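Local coordinates for protein fructosyl amine:oxygen oxidoreductase (Neosartorya fumigata, PDB 4WCT) that probably uses its bound FAD to oxidise fructosyl amines (Amadori products) with molecular oxygen, and so acts as a deglycating enzyme, at residues Asp128-Asp133 and Lys168-Lys173; Arg152-Met155 and Val159-Gly162; Pro266-Gln271 and Pro345-Arg350; Leu296-Glu301 and Arg337-Asp342. All blocks are in the same frame, centred on the assembly; numbering follows the deposited sequence.

Interaction 1 of 4, residues Asp128-Asp133 and Lys168-Lys173; sequences DHIRKD and KGWLHK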
loop_
_atom_site.group_PDB
_atom_site.type_symbol
_atom_site.label_atom_id
_atom_site.label_comp_id
_atom_site.label_asym_id
_atom_site.label_seq_id
_atom_site.Cartn_x
_atom_site.Cartn_y
_atom_site.Cartn_z
ATOM N N ASP A 128 2.369 -17.769 18.064
ATOM C CA ASP A 128 3.516 -18.600 17.614
ATOM C C ASP A 128 3.997 -18.187 16.229
ATOM O O ASP A 128 5.178 -18.142 15.939
ATOM C CB ASP A 128 3.084 -20.071 17.513
ATOM C CG ASP A 128 3.131 -20.801 18.847
ATOM O OD1 ASP A 128 3.143 -20.137 19.902
ATOM O OD2 ASP A 128 3.067 -22.052 18.835
ATOM N N HIS A 129 3.046 -17.886 15.364
ATOM C CA HIS A 129 3.364 -17.418 14.038
ATOM C C HIS A 129 4.168 -16.121 14.086
ATOM O O HIS A 129 5.155 -15.915 13.350
ATOM C CB HIS A 129 2.077 -17.233 13.260
ATOM C CG HIS A 129 2.278 -16.659 11.898
ATOM N ND1 HIS A 129 2.860 -17.371 10.875
ATOM C CD2 HIS A 129 1.947 -15.453 11.378
ATOM C CE1 HIS A 129 2.855 -16.639 9.774
ATOM N NE2 HIS A 129 2.346 -15.458 10.063
ATOM N N ILE A 130 3.710 -15.196 14.913
ATOM C CA ILE A 130 4.409 -13.943 15.045
ATOM C C ILE A 130 5.820 -14.152 15.608
ATOM O O ILE A 130 6.805 -13.580 15.124
ATOM C CB ILE A 130 3.635 -12.975 15.947
ATOM C CG1 ILE A 130 2.280 -12.647 15.313
ATOM C CG2 ILE A 130 4.449 -11.706 16.145
ATOM C CD1 ILE A 130 1.313 -12.002 16.293
ATOM N N ARG A 131 5.905 -14.956 16.649
ATOM C CA ARG A 131 7.197 -15.268 17.274
ATOM C C ARG A 131 8.201 -15.842 16.266
ATOM O O ARG A 131 9.298 -15.317 16.111
ATOM C CB ARG A 131 6.974 -16.261 18.408
ATOM C CG ARG A 131 8.257 -16.756 19.056
ATOM C CD ARG A 131 7.916 -17.900 20.001
ATOM N NE ARG A 131 7.230 -17.350 21.168
ATOM C CZ ARG A 131 5.933 -17.481 21.458
ATOM N NH1 ARG A 131 5.153 -18.389 20.853
ATOM N NH2 ARG A 131 5.467 -16.830 22.514
ATOM N N LYS A 132 7.751 -16.768 15.428
ATOM C CA LYS A 132 8.642 -17.458 14.481
ATOM C C LYS A 132 9.011 -16.661 13.239
ATOM O O LYS A 132 10.165 -16.725 12.787
ATOM C CB LYS A 132 8.028 -18.801 14.072
ATOM C CG LYS A 132 8.011 -19.796 15.219
ATOM C CD LYS A 132 7.718 -21.213 14.750
ATOM C CE LYS A 132 6.398 -21.721 15.304
ATOM N NZ LYS A 132 5.734 -22.716 14.410
ATOM N N ASP A 133 8.051 -15.906 12.699
ATOM C CA ASP A 133 8.225 -15.185 11.440
ATOM C C ASP A 133 8.690 -13.754 11.588
ATOM O O ASP A 133 9.340 -13.221 10.693
ATOM C CB ASP A 133 6.918 -15.189 10.651
ATOM C CG ASP A 133 6.692 -16.475 9.896
ATOM O OD1 ASP A 133 7.116 -17.560 10.374
ATOM O OD2 ASP A 133 5.977 -16.405 8.871
ATOM N N LYS A 168 -1.381 -11.602 23.183
ATOM C CA LYS A 168 0.038 -11.419 23.516
ATOM C C LYS A 168 0.689 -10.769 22.332
ATOM O O LYS A 168 0.235 -10.902 21.219
ATOM C CB LYS A 168 0.737 -12.743 23.843
ATOM C CG LYS A 168 0.124 -13.427 25.068
ATOM C CD LYS A 168 0.997 -14.495 25.687
ATOM C CE LYS A 168 0.256 -15.137 26.856
ATOM N NZ LYS A 168 0.253 -14.220 28.023
ATOM N N GLY A 169 1.731 -9.987 22.577
ATOM C CA GLY A 169 2.376 -9.312 21.489
ATOM C C GLY A 169 3.711 -8.718 21.869
ATOM O O GLY A 169 4.285 -9.069 22.893
ATOM N N TRP A 170 4.293 -8.042 20.893
ATOM C CA TRP A 170 5.637 -7.469 20.989
ATOM C C TRP A 170 5.618 -6.021 20.485
ATOM O O TRP A 170 5.088 -5.733 19.439
ATOM C CB TRP A 170 6.627 -8.260 20.154
ATOM C CG TRP A 170 6.913 -9.636 20.656
ATOM C CD1 TRP A 170 7.969 -10.006 21.412
ATOM C CD2 TRP A 170 6.143 -10.833 20.420
ATOM N NE1 TRP A 170 7.936 -11.363 21.640
ATOM C CE2 TRP A 170 6.812 -11.890 21.074
ATOM C CE3 TRP A 170 4.936 -11.095 19.804
ATOM C CZ2 TRP A 170 6.345 -13.210 21.039
ATOM C CZ3 TRP A 170 4.498 -12.422 19.724
ATOM C CH2 TRP A 170 5.217 -13.458 20.323
ATOM N N LEU A 171 6.283 -5.135 21.228
ATOM C CA LEU A 171 6.445 -3.738 20.889
ATOM C C LEU A 171 7.851 -3.485 20.348
ATOM O O LEU A 171 8.849 -3.925 20.942
ATOM C CB LEU A 171 6.221 -2.891 22.146
ATOM C CG LEU A 171 6.642 -1.417 22.058
ATOM C CD1 LEU A 171 5.795 -0.668 21.063
ATOM C CD2 LEU A 171 6.543 -0.747 23.414
ATOM N N HIS A 172 7.885 -2.872 19.181
ATOM C CA HIS A 172 9.090 -2.470 18.429
ATOM C C HIS A 172 9.093 -0.928 18.542
ATOM O O HIS A 172 8.235 -0.278 17.969
ATOM C CB HIS A 172 8.894 -2.918 16.943
ATOM C CG HIS A 172 9.967 -2.455 16.011
ATOM N ND1 HIS A 172 10.021 -2.854 14.696
ATOM C CD2 HIS A 172 11.134 -1.812 16.254
ATOM C CE1 HIS A 172 11.132 -2.403 14.142
ATOM N NE2 HIS A 172 11.821 -1.756 15.063
ATOM N N LYS A 173 9.966 -0.357 19.361
ATOM C CA LYS A 173 9.914 1.072 19.638
ATOM C C LYS A 173 10.522 1.992 18.566
ATOM O O LYS A 173 10.051 3.104 18.375
ATOM C CB LYS A 173 10.607 1.340 20.962
ATOM C CG LYS A 173 9.665 1.468 22.135
ATOM C CD LYS A 173 10.434 1.623 23.443
ATOM C CE LYS A 173 10.643 0.287 24.147
ATOM N NZ LYS A 173 10.367 0.386 25.612
#

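Interaction 2 of 4, residues Arg152-Met155 and Val159-Gly162; sequences RRTM and VLTG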
loop_
_atom_site.group_PDB
_atom_site.type_symbol
_atom_site.label_atom_id
_atom_site.label_comp_id
_atom_site.label_asym_id
_atom_site.label_seq_id
_atom_site.Cartn_x
_atom_site.Cartn_y
_atom_site.Cartn_z
ATOM N N ARG A 152 -2.037 -1.885 27.862
ATOM C CA ARG A 152 -2.581 -0.550 28.164
ATOM C C ARG A 152 -1.494 0.445 28.487
ATOM O O ARG A 152 -1.563 1.605 28.067
ATOM C CB ARG A 152 -3.619 -0.596 29.270
ATOM C CG ARG A 152 -4.875 -1.366 28.876
ATOM C CD ARG A 152 -6.029 -1.163 29.865
ATOM N NE ARG A 152 -5.670 -1.619 31.200
ATOM C CZ ARG A 152 -5.907 -2.829 31.703
ATOM N NH1 ARG A 152 -6.597 -3.751 31.035
ATOM N NH2 ARG A 152 -5.449 -3.127 32.900
ATOM N N ARG A 153 -0.404 -0.029 29.085
ATOM C CA ARG A 153 0.685 0.869 29.447
ATOM C C ARG A 153 1.539 1.333 28.283
ATOM O O ARG A 153 2.414 2.214 28.467
ATOM C CB ARG A 153 1.583 0.241 30.500
ATOM C CG ARG A 153 0.918 0.196 31.873
ATOM C CD ARG A 153 1.819 -0.392 32.950
ATOM N NE ARG A 153 1.278 -0.140 34.291
ATOM C CZ ARG A 153 1.907 -0.426 35.415
ATOM N NH1 ARG A 153 3.069 -1.072 35.393
ATOM N NH2 ARG A 153 1.334 -0.108 36.574
ATOM N N THR A 154 1.283 0.812 27.084
ATOM C CA THR A 154 2.018 1.290 25.925
ATOM C C THR A 154 1.500 2.617 25.398
ATOM O O THR A 154 2.183 3.227 24.569
ATOM C CB THR A 154 1.965 0.311 24.722
ATOM O OG1 THR A 154 0.624 0.221 24.227
ATOM C CG2 THR A 154 2.535 -0.999 25.057
ATOM N N MET A 155 0.371 3.110 25.927
ATOM C CA MET A 155 -0.246 4.370 25.474
ATOM C C MET A 155 -0.693 5.183 26.694
ATOM O O MET A 155 -0.768 4.647 27.800
ATOM C CB MET A 155 -1.430 4.071 24.554
ATOM C CG MET A 155 -0.986 3.373 23.281
ATOM S SD MET A 155 -2.317 3.227 22.086
ATOM C CE MET A 155 -1.631 2.013 20.955
ATOM N N VAL A 159 -6.540 5.929 26.715
ATOM C CA VAL A 159 -6.542 5.512 25.309
ATOM C C VAL A 159 -6.919 4.022 25.188
ATOM O O VAL A 159 -7.979 3.679 24.698
ATOM C CB VAL A 159 -5.179 5.778 24.679
ATOM C CG1 VAL A 159 -5.131 5.286 23.239
ATOM C CG2 VAL A 159 -4.862 7.269 24.767
ATOM N N LEU A 160 -6.099 3.151 25.761
ATOM C CA LEU A 160 -6.385 1.714 25.747
ATOM C C LEU A 160 -7.039 1.352 27.068
ATOM O O LEU A 160 -6.468 1.578 28.141
ATOM C CB LEU A 160 -5.113 0.894 25.549
ATOM C CG LEU A 160 -4.342 1.147 24.249
ATOM C CD1 LEU A 160 -3.096 0.278 24.186
ATOM C CD2 LEU A 160 -5.192 0.922 23.022
ATOM N N THR A 161 -8.245 0.822 26.991
ATOM C CA THR A 161 -9.068 0.591 28.161
ATOM C C THR A 161 -9.545 -0.862 28.229
ATOM O O THR A 161 -10.250 -1.253 29.161
ATOM C CB THR A 161 -10.293 1.513 28.147
ATOM O OG1 THR A 161 -11.068 1.250 26.980
ATOM C CG2 THR A 161 -9.872 2.972 28.145
ATOM N N GLY A 162 -9.277 -1.631 27.184
ATOM C CA GLY A 162 -9.846 -2.989 27.093
ATOM C C GLY A 162 -9.119 -4.051 27.883
ATOM O O GLY A 162 -8.109 -3.809 28.557
HETATM O O HOH W 1 -3.701 3.431 27.503
#

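Interaction 3 of 4, residues Pro266-Gln271 and Pro345-Arg350; sequences PEEVKQ and PHLADR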
loop_
_atom_site.group_PDB
_atom_site.type_symbol
_atom_site.label_atom_id
_atom_site.label_comp_id
_atom_site.label_asym_id
_atom_site.label_seq_id
_atom_site.Cartn_x
_atom_site.Cartn_y
_atom_site.Cartn_z
ATOM N N PRO A 266 -13.090 17.072 21.079
ATOM C CA PRO A 266 -11.972 17.999 21.168
ATOM C C PRO A 266 -11.157 17.950 22.458
ATOM O O PRO A 266 -9.963 18.278 22.434
ATOM C CB PRO A 266 -12.646 19.359 21.016
ATOM C CG PRO A 266 -14.046 19.136 21.467
ATOM C CD PRO A 266 -14.397 17.751 21.038
ATOM N N GLU A 267 -11.740 17.404 23.534
ATOM C CA GLU A 267 -10.975 17.176 24.765
ATOM C C GLU A 267 -10.399 15.762 24.788
ATOM O O GLU A 267 -9.213 15.589 25.066
ATOM C CB GLU A 267 -11.830 17.370 26.036
ATOM C CG GLU A 267 -12.314 18.805 26.261
ATOM C CD GLU A 267 -11.190 19.785 26.593
ATOM O OE1 GLU A 267 -9.994 19.419 26.565
ATOM O OE2 GLU A 267 -11.514 20.922 26.978
ATOM N N GLU A 268 -11.219 14.759 24.474
ATOM C CA GLU A 268 -10.739 13.368 24.591
ATOM C C GLU A 268 -9.576 13.093 23.639
ATOM O O GLU A 268 -8.652 12.363 24.018
ATOM C CB GLU A 268 -11.848 12.356 24.366
ATOM C CG GLU A 268 -12.382 12.384 22.952
ATOM C CD GLU A 268 -13.391 11.293 22.632
ATOM O OE1 GLU A 268 -13.689 10.391 23.450
ATOM O OE2 GLU A 268 -13.926 11.359 21.525
ATOM N N VAL A 269 -9.535 13.798 22.507
ATOM C CA VAL A 269 -8.520 13.545 21.492
ATOM C C VAL A 269 -7.122 13.859 21.981
ATOM O O VAL A 269 -6.144 13.287 21.511
ATOM C CB VAL A 269 -8.812 14.290 20.188
ATOM C CG1 VAL A 269 -8.480 15.762 20.289
ATOM C CG2 VAL A 269 -8.092 13.617 19.020
ATOM N N LYS A 270 -7.014 14.730 22.989
ATOM C CA LYS A 270 -5.704 15.206 23.374
ATOM C C LYS A 270 -4.844 14.144 24.035
ATOM O O LYS A 270 -3.646 14.294 24.069
ATOM C CB LYS A 270 -5.843 16.444 24.280
ATOM C CG LYS A 270 -6.593 17.582 23.600
ATOM C CD LYS A 270 -6.573 18.847 24.450
ATOM C CE LYS A 270 -7.340 19.976 23.782
ATOM N NZ LYS A 270 -7.645 21.003 24.805
ATOM N N GLN A 271 -5.446 13.079 24.561
ATOM C CA GLN A 271 -4.700 11.953 25.091
ATOM C C GLN A 271 -4.107 11.052 24.023
ATOM O O GLN A 271 -3.149 10.313 24.293
ATOM C CB GLN A 271 -5.557 11.093 26.057
ATOM C CG GLN A 271 -5.831 11.724 27.403
ATOM C CD GLN A 271 -4.563 11.998 28.166
ATOM O OE1 GLN A 271 -4.059 13.141 28.139
ATOM N NE2 GLN A 271 -4.069 10.983 28.921
ATOM N N PRO A 345 -12.935 -0.287 24.338
ATOM C CA PRO A 345 -14.381 -0.551 24.319
ATOM C C PRO A 345 -15.233 0.693 24.521
ATOM O O PRO A 345 -16.393 0.722 24.087
ATOM C CB PRO A 345 -14.584 -1.546 25.483
ATOM C CG PRO A 345 -13.320 -1.503 26.271
ATOM C CD PRO A 345 -12.230 -1.192 25.275
ATOM N N HIS A 346 -14.641 1.759 25.083
ATOM C CA HIS A 346 -15.351 3.015 25.201
ATOM C C HIS A 346 -15.686 3.645 23.856
ATOM O O HIS A 346 -16.590 4.509 23.784
ATOM C CB HIS A 346 -14.578 4.004 26.065
ATOM C CG HIS A 346 -13.200 4.286 25.581
ATOM N ND1 HIS A 346 -12.197 3.342 25.624
ATOM C CD2 HIS A 346 -12.640 5.413 25.087
ATOM C CE1 HIS A 346 -11.108 3.842 25.074
ATOM N NE2 HIS A 346 -11.327 5.115 24.806
ATOM N N LEU A 347 -14.980 3.209 22.816
ATOM C CA LEU A 347 -15.191 3.701 21.446
ATOM C C LEU A 347 -16.014 2.749 20.582
ATOM O O LEU A 347 -16.337 3.075 19.461
ATOM C CB LEU A 347 -13.844 3.954 20.758
ATOM C CG LEU A 347 -12.955 5.001 21.429
ATOM C CD1 LEU A 347 -11.683 5.163 20.610
ATOM C CD2 LEU A 347 -13.682 6.324 21.690
ATOM N N ALA A 348 -16.265 1.529 21.049
ATOM C CA ALA A 348 -16.713 0.477 20.155
ATOM C C ALA A 348 -18.083 0.693 19.538
ATOM O O ALA A 348 -18.399 0.019 18.547
ATOM C CB ALA A 348 -16.679 -0.866 20.856
ATOM N N ASP A 349 -18.917 1.524 20.158
ATOM C CA ASP A 349 -20.234 1.806 19.616
ATOM C C ASP A 349 -20.344 3.192 18.977
ATOM O O ASP A 349 -21.456 3.665 18.686
ATOM C CB ASP A 349 -21.305 1.636 20.694
ATOM C CG ASP A 349 -21.510 0.178 21.098
ATOM O OD1 ASP A 349 -21.516 -0.699 20.209
ATOM O OD2 ASP A 349 -21.590 -0.086 22.314
ATOM N N ARG A 350 -19.224 3.863 18.751
ATOM C CA ARG A 350 -19.275 5.217 18.188
ATOM C C ARG A 350 -19.649 5.130 16.715
ATOM O O ARG A 350 -19.229 4.213 15.990
ATOM C CB ARG A 350 -17.935 5.905 18.318
ATOM C CG ARG A 350 -17.543 6.177 19.761
ATOM C CD ARG A 350 -18.111 7.482 20.257
ATOM N NE ARG A 350 -17.286 8.595 19.821
ATOM C CZ ARG A 350 -16.267 9.108 20.522
ATOM N NH1 ARG A 350 -16.104 8.806 21.805
ATOM N NH2 ARG A 350 -15.559 10.070 19.977
#

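Interaction 4 of 4, residues Leu296-Glu301 and Arg337-Asp342; sequences LKICDE and RDFLHD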
loop_
_atom_site.group_PDB
_atom_site.type_symbol
_atom_site.label_atom_id
_atom_site.label_comp_id
_atom_site.label_asym_id
_atom_site.label_seq_id
_atom_site.Cartn_x
_atom_site.Cartn_y
_atom_site.Cartn_z
ATOM N N LEU A 296 -10.030 8.932 13.975
ATOM C CA LEU A 296 -9.263 7.757 14.348
ATOM C C LEU A 296 -9.640 6.646 13.368
ATOM O O LEU A 296 -10.836 6.327 13.221
ATOM C CB LEU A 296 -9.641 7.371 15.794
ATOM C CG LEU A 296 -8.844 6.234 16.457
ATOM C CD1 LEU A 296 -8.841 6.420 17.957
ATOM C CD2 LEU A 296 -9.418 4.877 16.109
ATOM N N LYS A 297 -8.624 6.103 12.695
ATOM C CA LYS A 297 -8.830 5.117 11.630
ATOM C C LYS A 297 -8.614 3.703 12.155
ATOM O O LYS A 297 -7.604 3.432 12.819
ATOM C CB LYS A 297 -7.836 5.350 10.510
ATOM C CG LYS A 297 -8.109 4.439 9.294
ATOM C CD LYS A 297 -7.059 4.600 8.216
ATOM C CE LYS A 297 -5.901 3.636 8.494
ATOM N NZ LYS A 297 -4.854 3.758 7.481
ATOM N N ILE A 298 -9.545 2.821 11.818
ATOM C CA ILE A 298 -9.470 1.389 12.150
ATOM C C ILE A 298 -9.522 0.582 10.857
ATOM O O ILE A 298 -10.373 0.839 10.010
ATOM C CB ILE A 298 -10.652 0.914 13.015
ATOM C CG1 ILE A 298 -10.781 1.751 14.290
ATOM C CG2 ILE A 298 -10.445 -0.540 13.387
ATOM C CD1 ILE A 298 -11.866 2.794 14.260
ATOM N N CYS A 299 -8.559 -0.315 10.673
ATOM C CA CYS A 299 -8.616 -1.290 9.596
ATOM C C CYS A 299 -8.885 -2.646 10.202
ATOM O O CYS A 299 -8.198 -3.060 11.136
ATOM C CB CYS A 299 -7.306 -1.362 8.867
ATOM S SG CYS A 299 -7.036 -0.018 7.717
ATOM N N ASP A 300 -9.915 -3.324 9.725
ATOM C CA ASP A 300 -10.163 -4.680 10.149
ATOM C C ASP A 300 -9.350 -5.637 9.270
ATOM O O ASP A 300 -9.417 -5.591 8.050
ATOM C CB ASP A 300 -11.662 -5.009 10.068
ATOM C CG ASP A 300 -12.227 -4.871 8.679
ATOM O OD1 ASP A 300 -12.156 -3.740 8.133
ATOM O OD2 ASP A 300 -12.763 -5.885 8.156
ATOM N N GLU A 301 -8.559 -6.503 9.894
ATOM C CA GLU A 301 -7.659 -7.341 9.142
ATOM C C GLU A 301 -8.355 -8.599 8.675
ATOM O O GLU A 301 -9.182 -9.193 9.368
ATOM C CB GLU A 301 -6.406 -7.655 9.950
ATOM C CG GLU A 301 -5.358 -8.518 9.241
ATOM C CD GLU A 301 -4.677 -7.879 8.010
ATOM O OE1 GLU A 301 -5.288 -7.036 7.330
ATOM O OE2 GLU A 301 -3.713 -8.510 7.494
ATOM N N ARG A 337 -15.394 -3.083 14.959
ATOM C CA ARG A 337 -15.938 -2.852 16.281
ATOM C C ARG A 337 -15.530 -3.941 17.254
ATOM O O ARG A 337 -15.315 -3.671 18.434
ATOM C CB ARG A 337 -17.458 -2.721 16.215
ATOM C CG ARG A 337 -17.916 -1.489 15.475
ATOM C CD ARG A 337 -19.390 -1.284 15.631
ATOM N NE ARG A 337 -19.888 -0.189 14.797
ATOM C CZ ARG A 337 -19.719 1.101 15.068
ATOM N NH1 ARG A 337 -19.133 1.478 16.190
ATOM N NH2 ARG A 337 -20.123 2.045 14.209
ATOM N N ASP A 338 -15.370 -5.163 16.753
ATOM C CA ASP A 338 -14.800 -6.254 17.539
ATOM C C ASP A 338 -13.354 -5.950 18.005
ATOM O O ASP A 338 -13.031 -6.108 19.182
ATOM C CB ASP A 338 -14.805 -7.539 16.715
ATOM C CG ASP A 338 -14.111 -8.695 17.426
ATOM O OD1 ASP A 338 -14.693 -9.222 18.388
ATOM O OD2 ASP A 338 -12.947 -9.030 17.091
ATOM N N PHE A 339 -12.531 -5.406 17.102
ATOM C CA PHE A 339 -11.190 -4.957 17.463
ATOM C C PHE A 339 -11.273 -3.896 18.556
ATOM O O PHE A 339 -10.530 -3.946 19.545
ATOM C CB PHE A 339 -10.465 -4.390 16.240
ATOM C CG PHE A 339 -9.162 -3.715 16.549
ATOM C CD1 PHE A 339 -7.965 -4.415 16.556
ATOM C CD2 PHE A 339 -9.125 -2.360 16.767
ATOM C CE1 PHE A 339 -6.761 -3.787 16.833
ATOM C CE2 PHE A 339 -7.943 -1.730 17.102
ATOM C CZ PHE A 339 -6.742 -2.456 17.139
ATOM N N LEU A 340 -12.152 -2.916 18.364
ATOM C CA LEU A 340 -12.333 -1.854 19.373
ATOM C C LEU A 340 -12.812 -2.428 20.704
ATOM O O LEU A 340 -12.397 -1.936 21.760
ATOM C CB LEU A 340 -13.306 -0.797 18.893
ATOM C CG LEU A 340 -12.792 0.074 17.739
ATOM C CD1 LEU A 340 -13.955 0.918 17.282
ATOM C CD2 LEU A 340 -11.614 0.918 18.200
ATOM N N HIS A 341 -13.706 -3.428 20.699
ATOM C CA HIS A 341 -14.152 -3.975 21.969
ATOM C C HIS A 341 -13.021 -4.542 22.806
ATOM O O HIS A 341 -12.980 -4.345 24.029
ATOM C CB HIS A 341 -15.254 -5.040 21.826
ATOM C CG HIS A 341 -16.039 -5.209 23.090
ATOM N ND1 HIS A 341 -15.624 -6.054 24.099
ATOM C CD2 HIS A 341 -17.002 -4.422 23.636
ATOM C CE1 HIS A 341 -16.317 -5.810 25.196
ATOM N NE2 HIS A 341 -17.171 -4.834 24.939
ATOM N N ASP A 342 -12.052 -5.167 22.157
ATOM C CA ASP A 342 -10.945 -5.769 22.860
ATOM C C ASP A 342 -9.979 -4.723 23.435
ATOM O O ASP A 342 -9.276 -5.019 24.386
ATOM C CB ASP A 342 -10.188 -6.699 21.926
ATOM C CG ASP A 342 -10.798 -8.090 21.826
ATOM O OD1 ASP A 342 -11.977 -8.292 22.223
ATOM O OD2 ASP A 342 -10.123 -8.938 21.202
#

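Interaction 1 of 4, residues Asp128-Asp133 and Lys168-Lys173
Helix-on-sheet packing joins helix 124-135 to strand 168-172 of the large mixed sheet, and W170 carries nearly all of it on the strand side. The six-membered part of the indole reaches the helix between I130 and R131. The backbones stay well apart, with I130 and G169 closest at 8.2 Å between CA atoms, so side chains must bridge the gap. I130 offers its CG2 branch, which lies 3.7 Å from W170 CZ3 and equally near CE3 of the same ring. With CG1 anti to the carbonyl carbon (chi1 -63°), it is CG2 that faces the indole, at a slant. R131 adds two parts of its chain: CB sits 3.8 Å from W170 CH2, and NH2 returns to 4.0 Å from W170 CZ2. The bend at chi3 (-72°) turns the chain so that one face of the guanidinium looks at CH2, although its plane stands 74° from that of the indole. In one of the two conformers of D128, R131 NH1 lies 2.8 Å from D128 OD1, a doubtful hold. On the helix, W170 also touches I127 and V135, while I130 reaches I119. Strand 168-172 runs antiparallel to both 117-121 and 143-145, through backbone bonds such as W170 with I119 and G169 with L145, so the helix packs against an interior strand of this sheet.

Interaction 2 of 4, residues Arg152-Met155 and Val159-Gly162
R152 lies along the backbone of L160-G162, and its methylenes run past one carbonyl oxygen, L160 O, before the tip reaches G162 O. CB begins 3.8 Å from L160 O. CG follows, also near that oxygen and 4.0 Å from L160 CB, and of the three methylenes CD comes nearest, 3.3 Å from L160 O. There the chain bends (chi3 -61°), swinging the guanidinium toward G162. NH1 donates to G162 O at 2.9 Å, with an N-H...O angle of 155°. The acceptor lies in the guanidinium plane, whereas the donor is tilted 22° from the plane of the carbonyl. This bond holds one edge of the guanidinium at G162. The other end of the contact is apolar. M155 SD sits 3.6 Å from L160 CG and 3.7 Å from V159 CG1, and the methionine chain crosses V159 at roughly a right angle. L160 CD1 also approaches T154 OG1, a hydroxyl that is hydrogen-bonded to F151 O. Between the two ends a water accepts from L160 N at 3.0 Å and lies 2.9 Å from R152 O, to which it probably donates. M155 and L160 both pack on F286 and L278 of the large sheet. The arrangement is that of a compact connecting loop: a type I beta turn, R152 to M155, follows helix 148-152 and the chain doubles back before strand 168-172.

Interaction 3 of 4, residues Pro266-Gln271 and Pro345-Arg350
The two backbones keep their distance, 11.1 Å between the CA atoms of E268 and L347; 266-271 has helical angles without the regular bonds, and L347-R350 forms a type I beta turn. Across this gap E268 and R350 extend from opposite directions and meet in a salt bridge. E268 is extended beyond CG, whereas R350 folds at chi2 (-86°) and chi3, which brings its guanidinium edge to the carboxylate. R350 NH2 donates to E268 OE2 at 2.6 Å with an angle of 162°, using the syn lone pair of that oxygen. Weak bonds run from R350 NH1 to E268 OE1, at 3.3 Å, and to OE2. The two planes are only 11° apart, so the pair is close to a coplanar bidentate arrangement, though lopsided toward NH2. In the fold it joins the loop after strand 253-263 to the loop between helix 330-343 and strand 352-362, the latter strand being an antiparallel partner of 253-263. Each charged end has a second partner: E268 OE2 accepts from G265 N, and R350 NH2 donates to Q263 O. L347 CD2 comes to 4.4 Å from E268 OE1, and L347 CG also lies over one face of the H346 ring. The imidazole is held by T161 through ND1 and by Y272 through NE2.

Interaction 4 of 4, residues Leu296-Glu301 and Arg337-Asp342
F339 is the first residue of the helical segment 337-342 to reach across to the strand: CD2 of its ring lies 4.1 Å from I298 CG2. Its CG is anti to the backbone N (chi1 171°), an orientation that carries the ring toward the sheet, where the methyl meets it obliquely. This is helix-on-sheet packing, with helix 330-343 lying against strand 295-310 of the large mixed sheet. I298, directed at the helix, stands 8.4 Å from L340 between CA atoms. L340 supplies the other half of the grip: its CD2 is 4.1 Å from I298 CG1, and its CD1 is at the same distance from I298 CD1. The two side chains cross at about a right angle. Although the CB of L340 does not point at the strand, its branched end swings nearer to it. I298 thus divides its branches, CG2 to the phenyl ring and CG1 with CD1 to the leucine. The neighbouring strands share the same helix face, since L340 also touches I262 and F339 touches F286. Beyond the contact, the guanidinium of R337 bonds to A348 O and R350 O and forms a salt bridge with E333, and D342 OD2 bonds to W167 NE1. The I298 side chain lies about 10 Å from the bound FAD.

Overall arrangement
Interactions 1 and 4 are buried and without hydrogen bonds between their segments, each setting a helix on the same large sheet, with centres about 19 Å apart; interaction 4 is wholly apolar, while interaction 1 has an arginine lying against the indole. Interactions 2 and 3 lie farther from the chain centre, in partly buried loops. Interaction 2 is mixed, a methionine-leucine-valine cluster beside an arginine-to-carbonyl bond, and interaction 3 is mainly ionic. Hydrogen-bonding side chains join interactions 2 and 3, and likewise 3 and 4; along the chain, interaction 4 lies between the segments of interaction 3. Interaction 1 touches none of the others, although interaction 2 falls within the chain stretch between its segments.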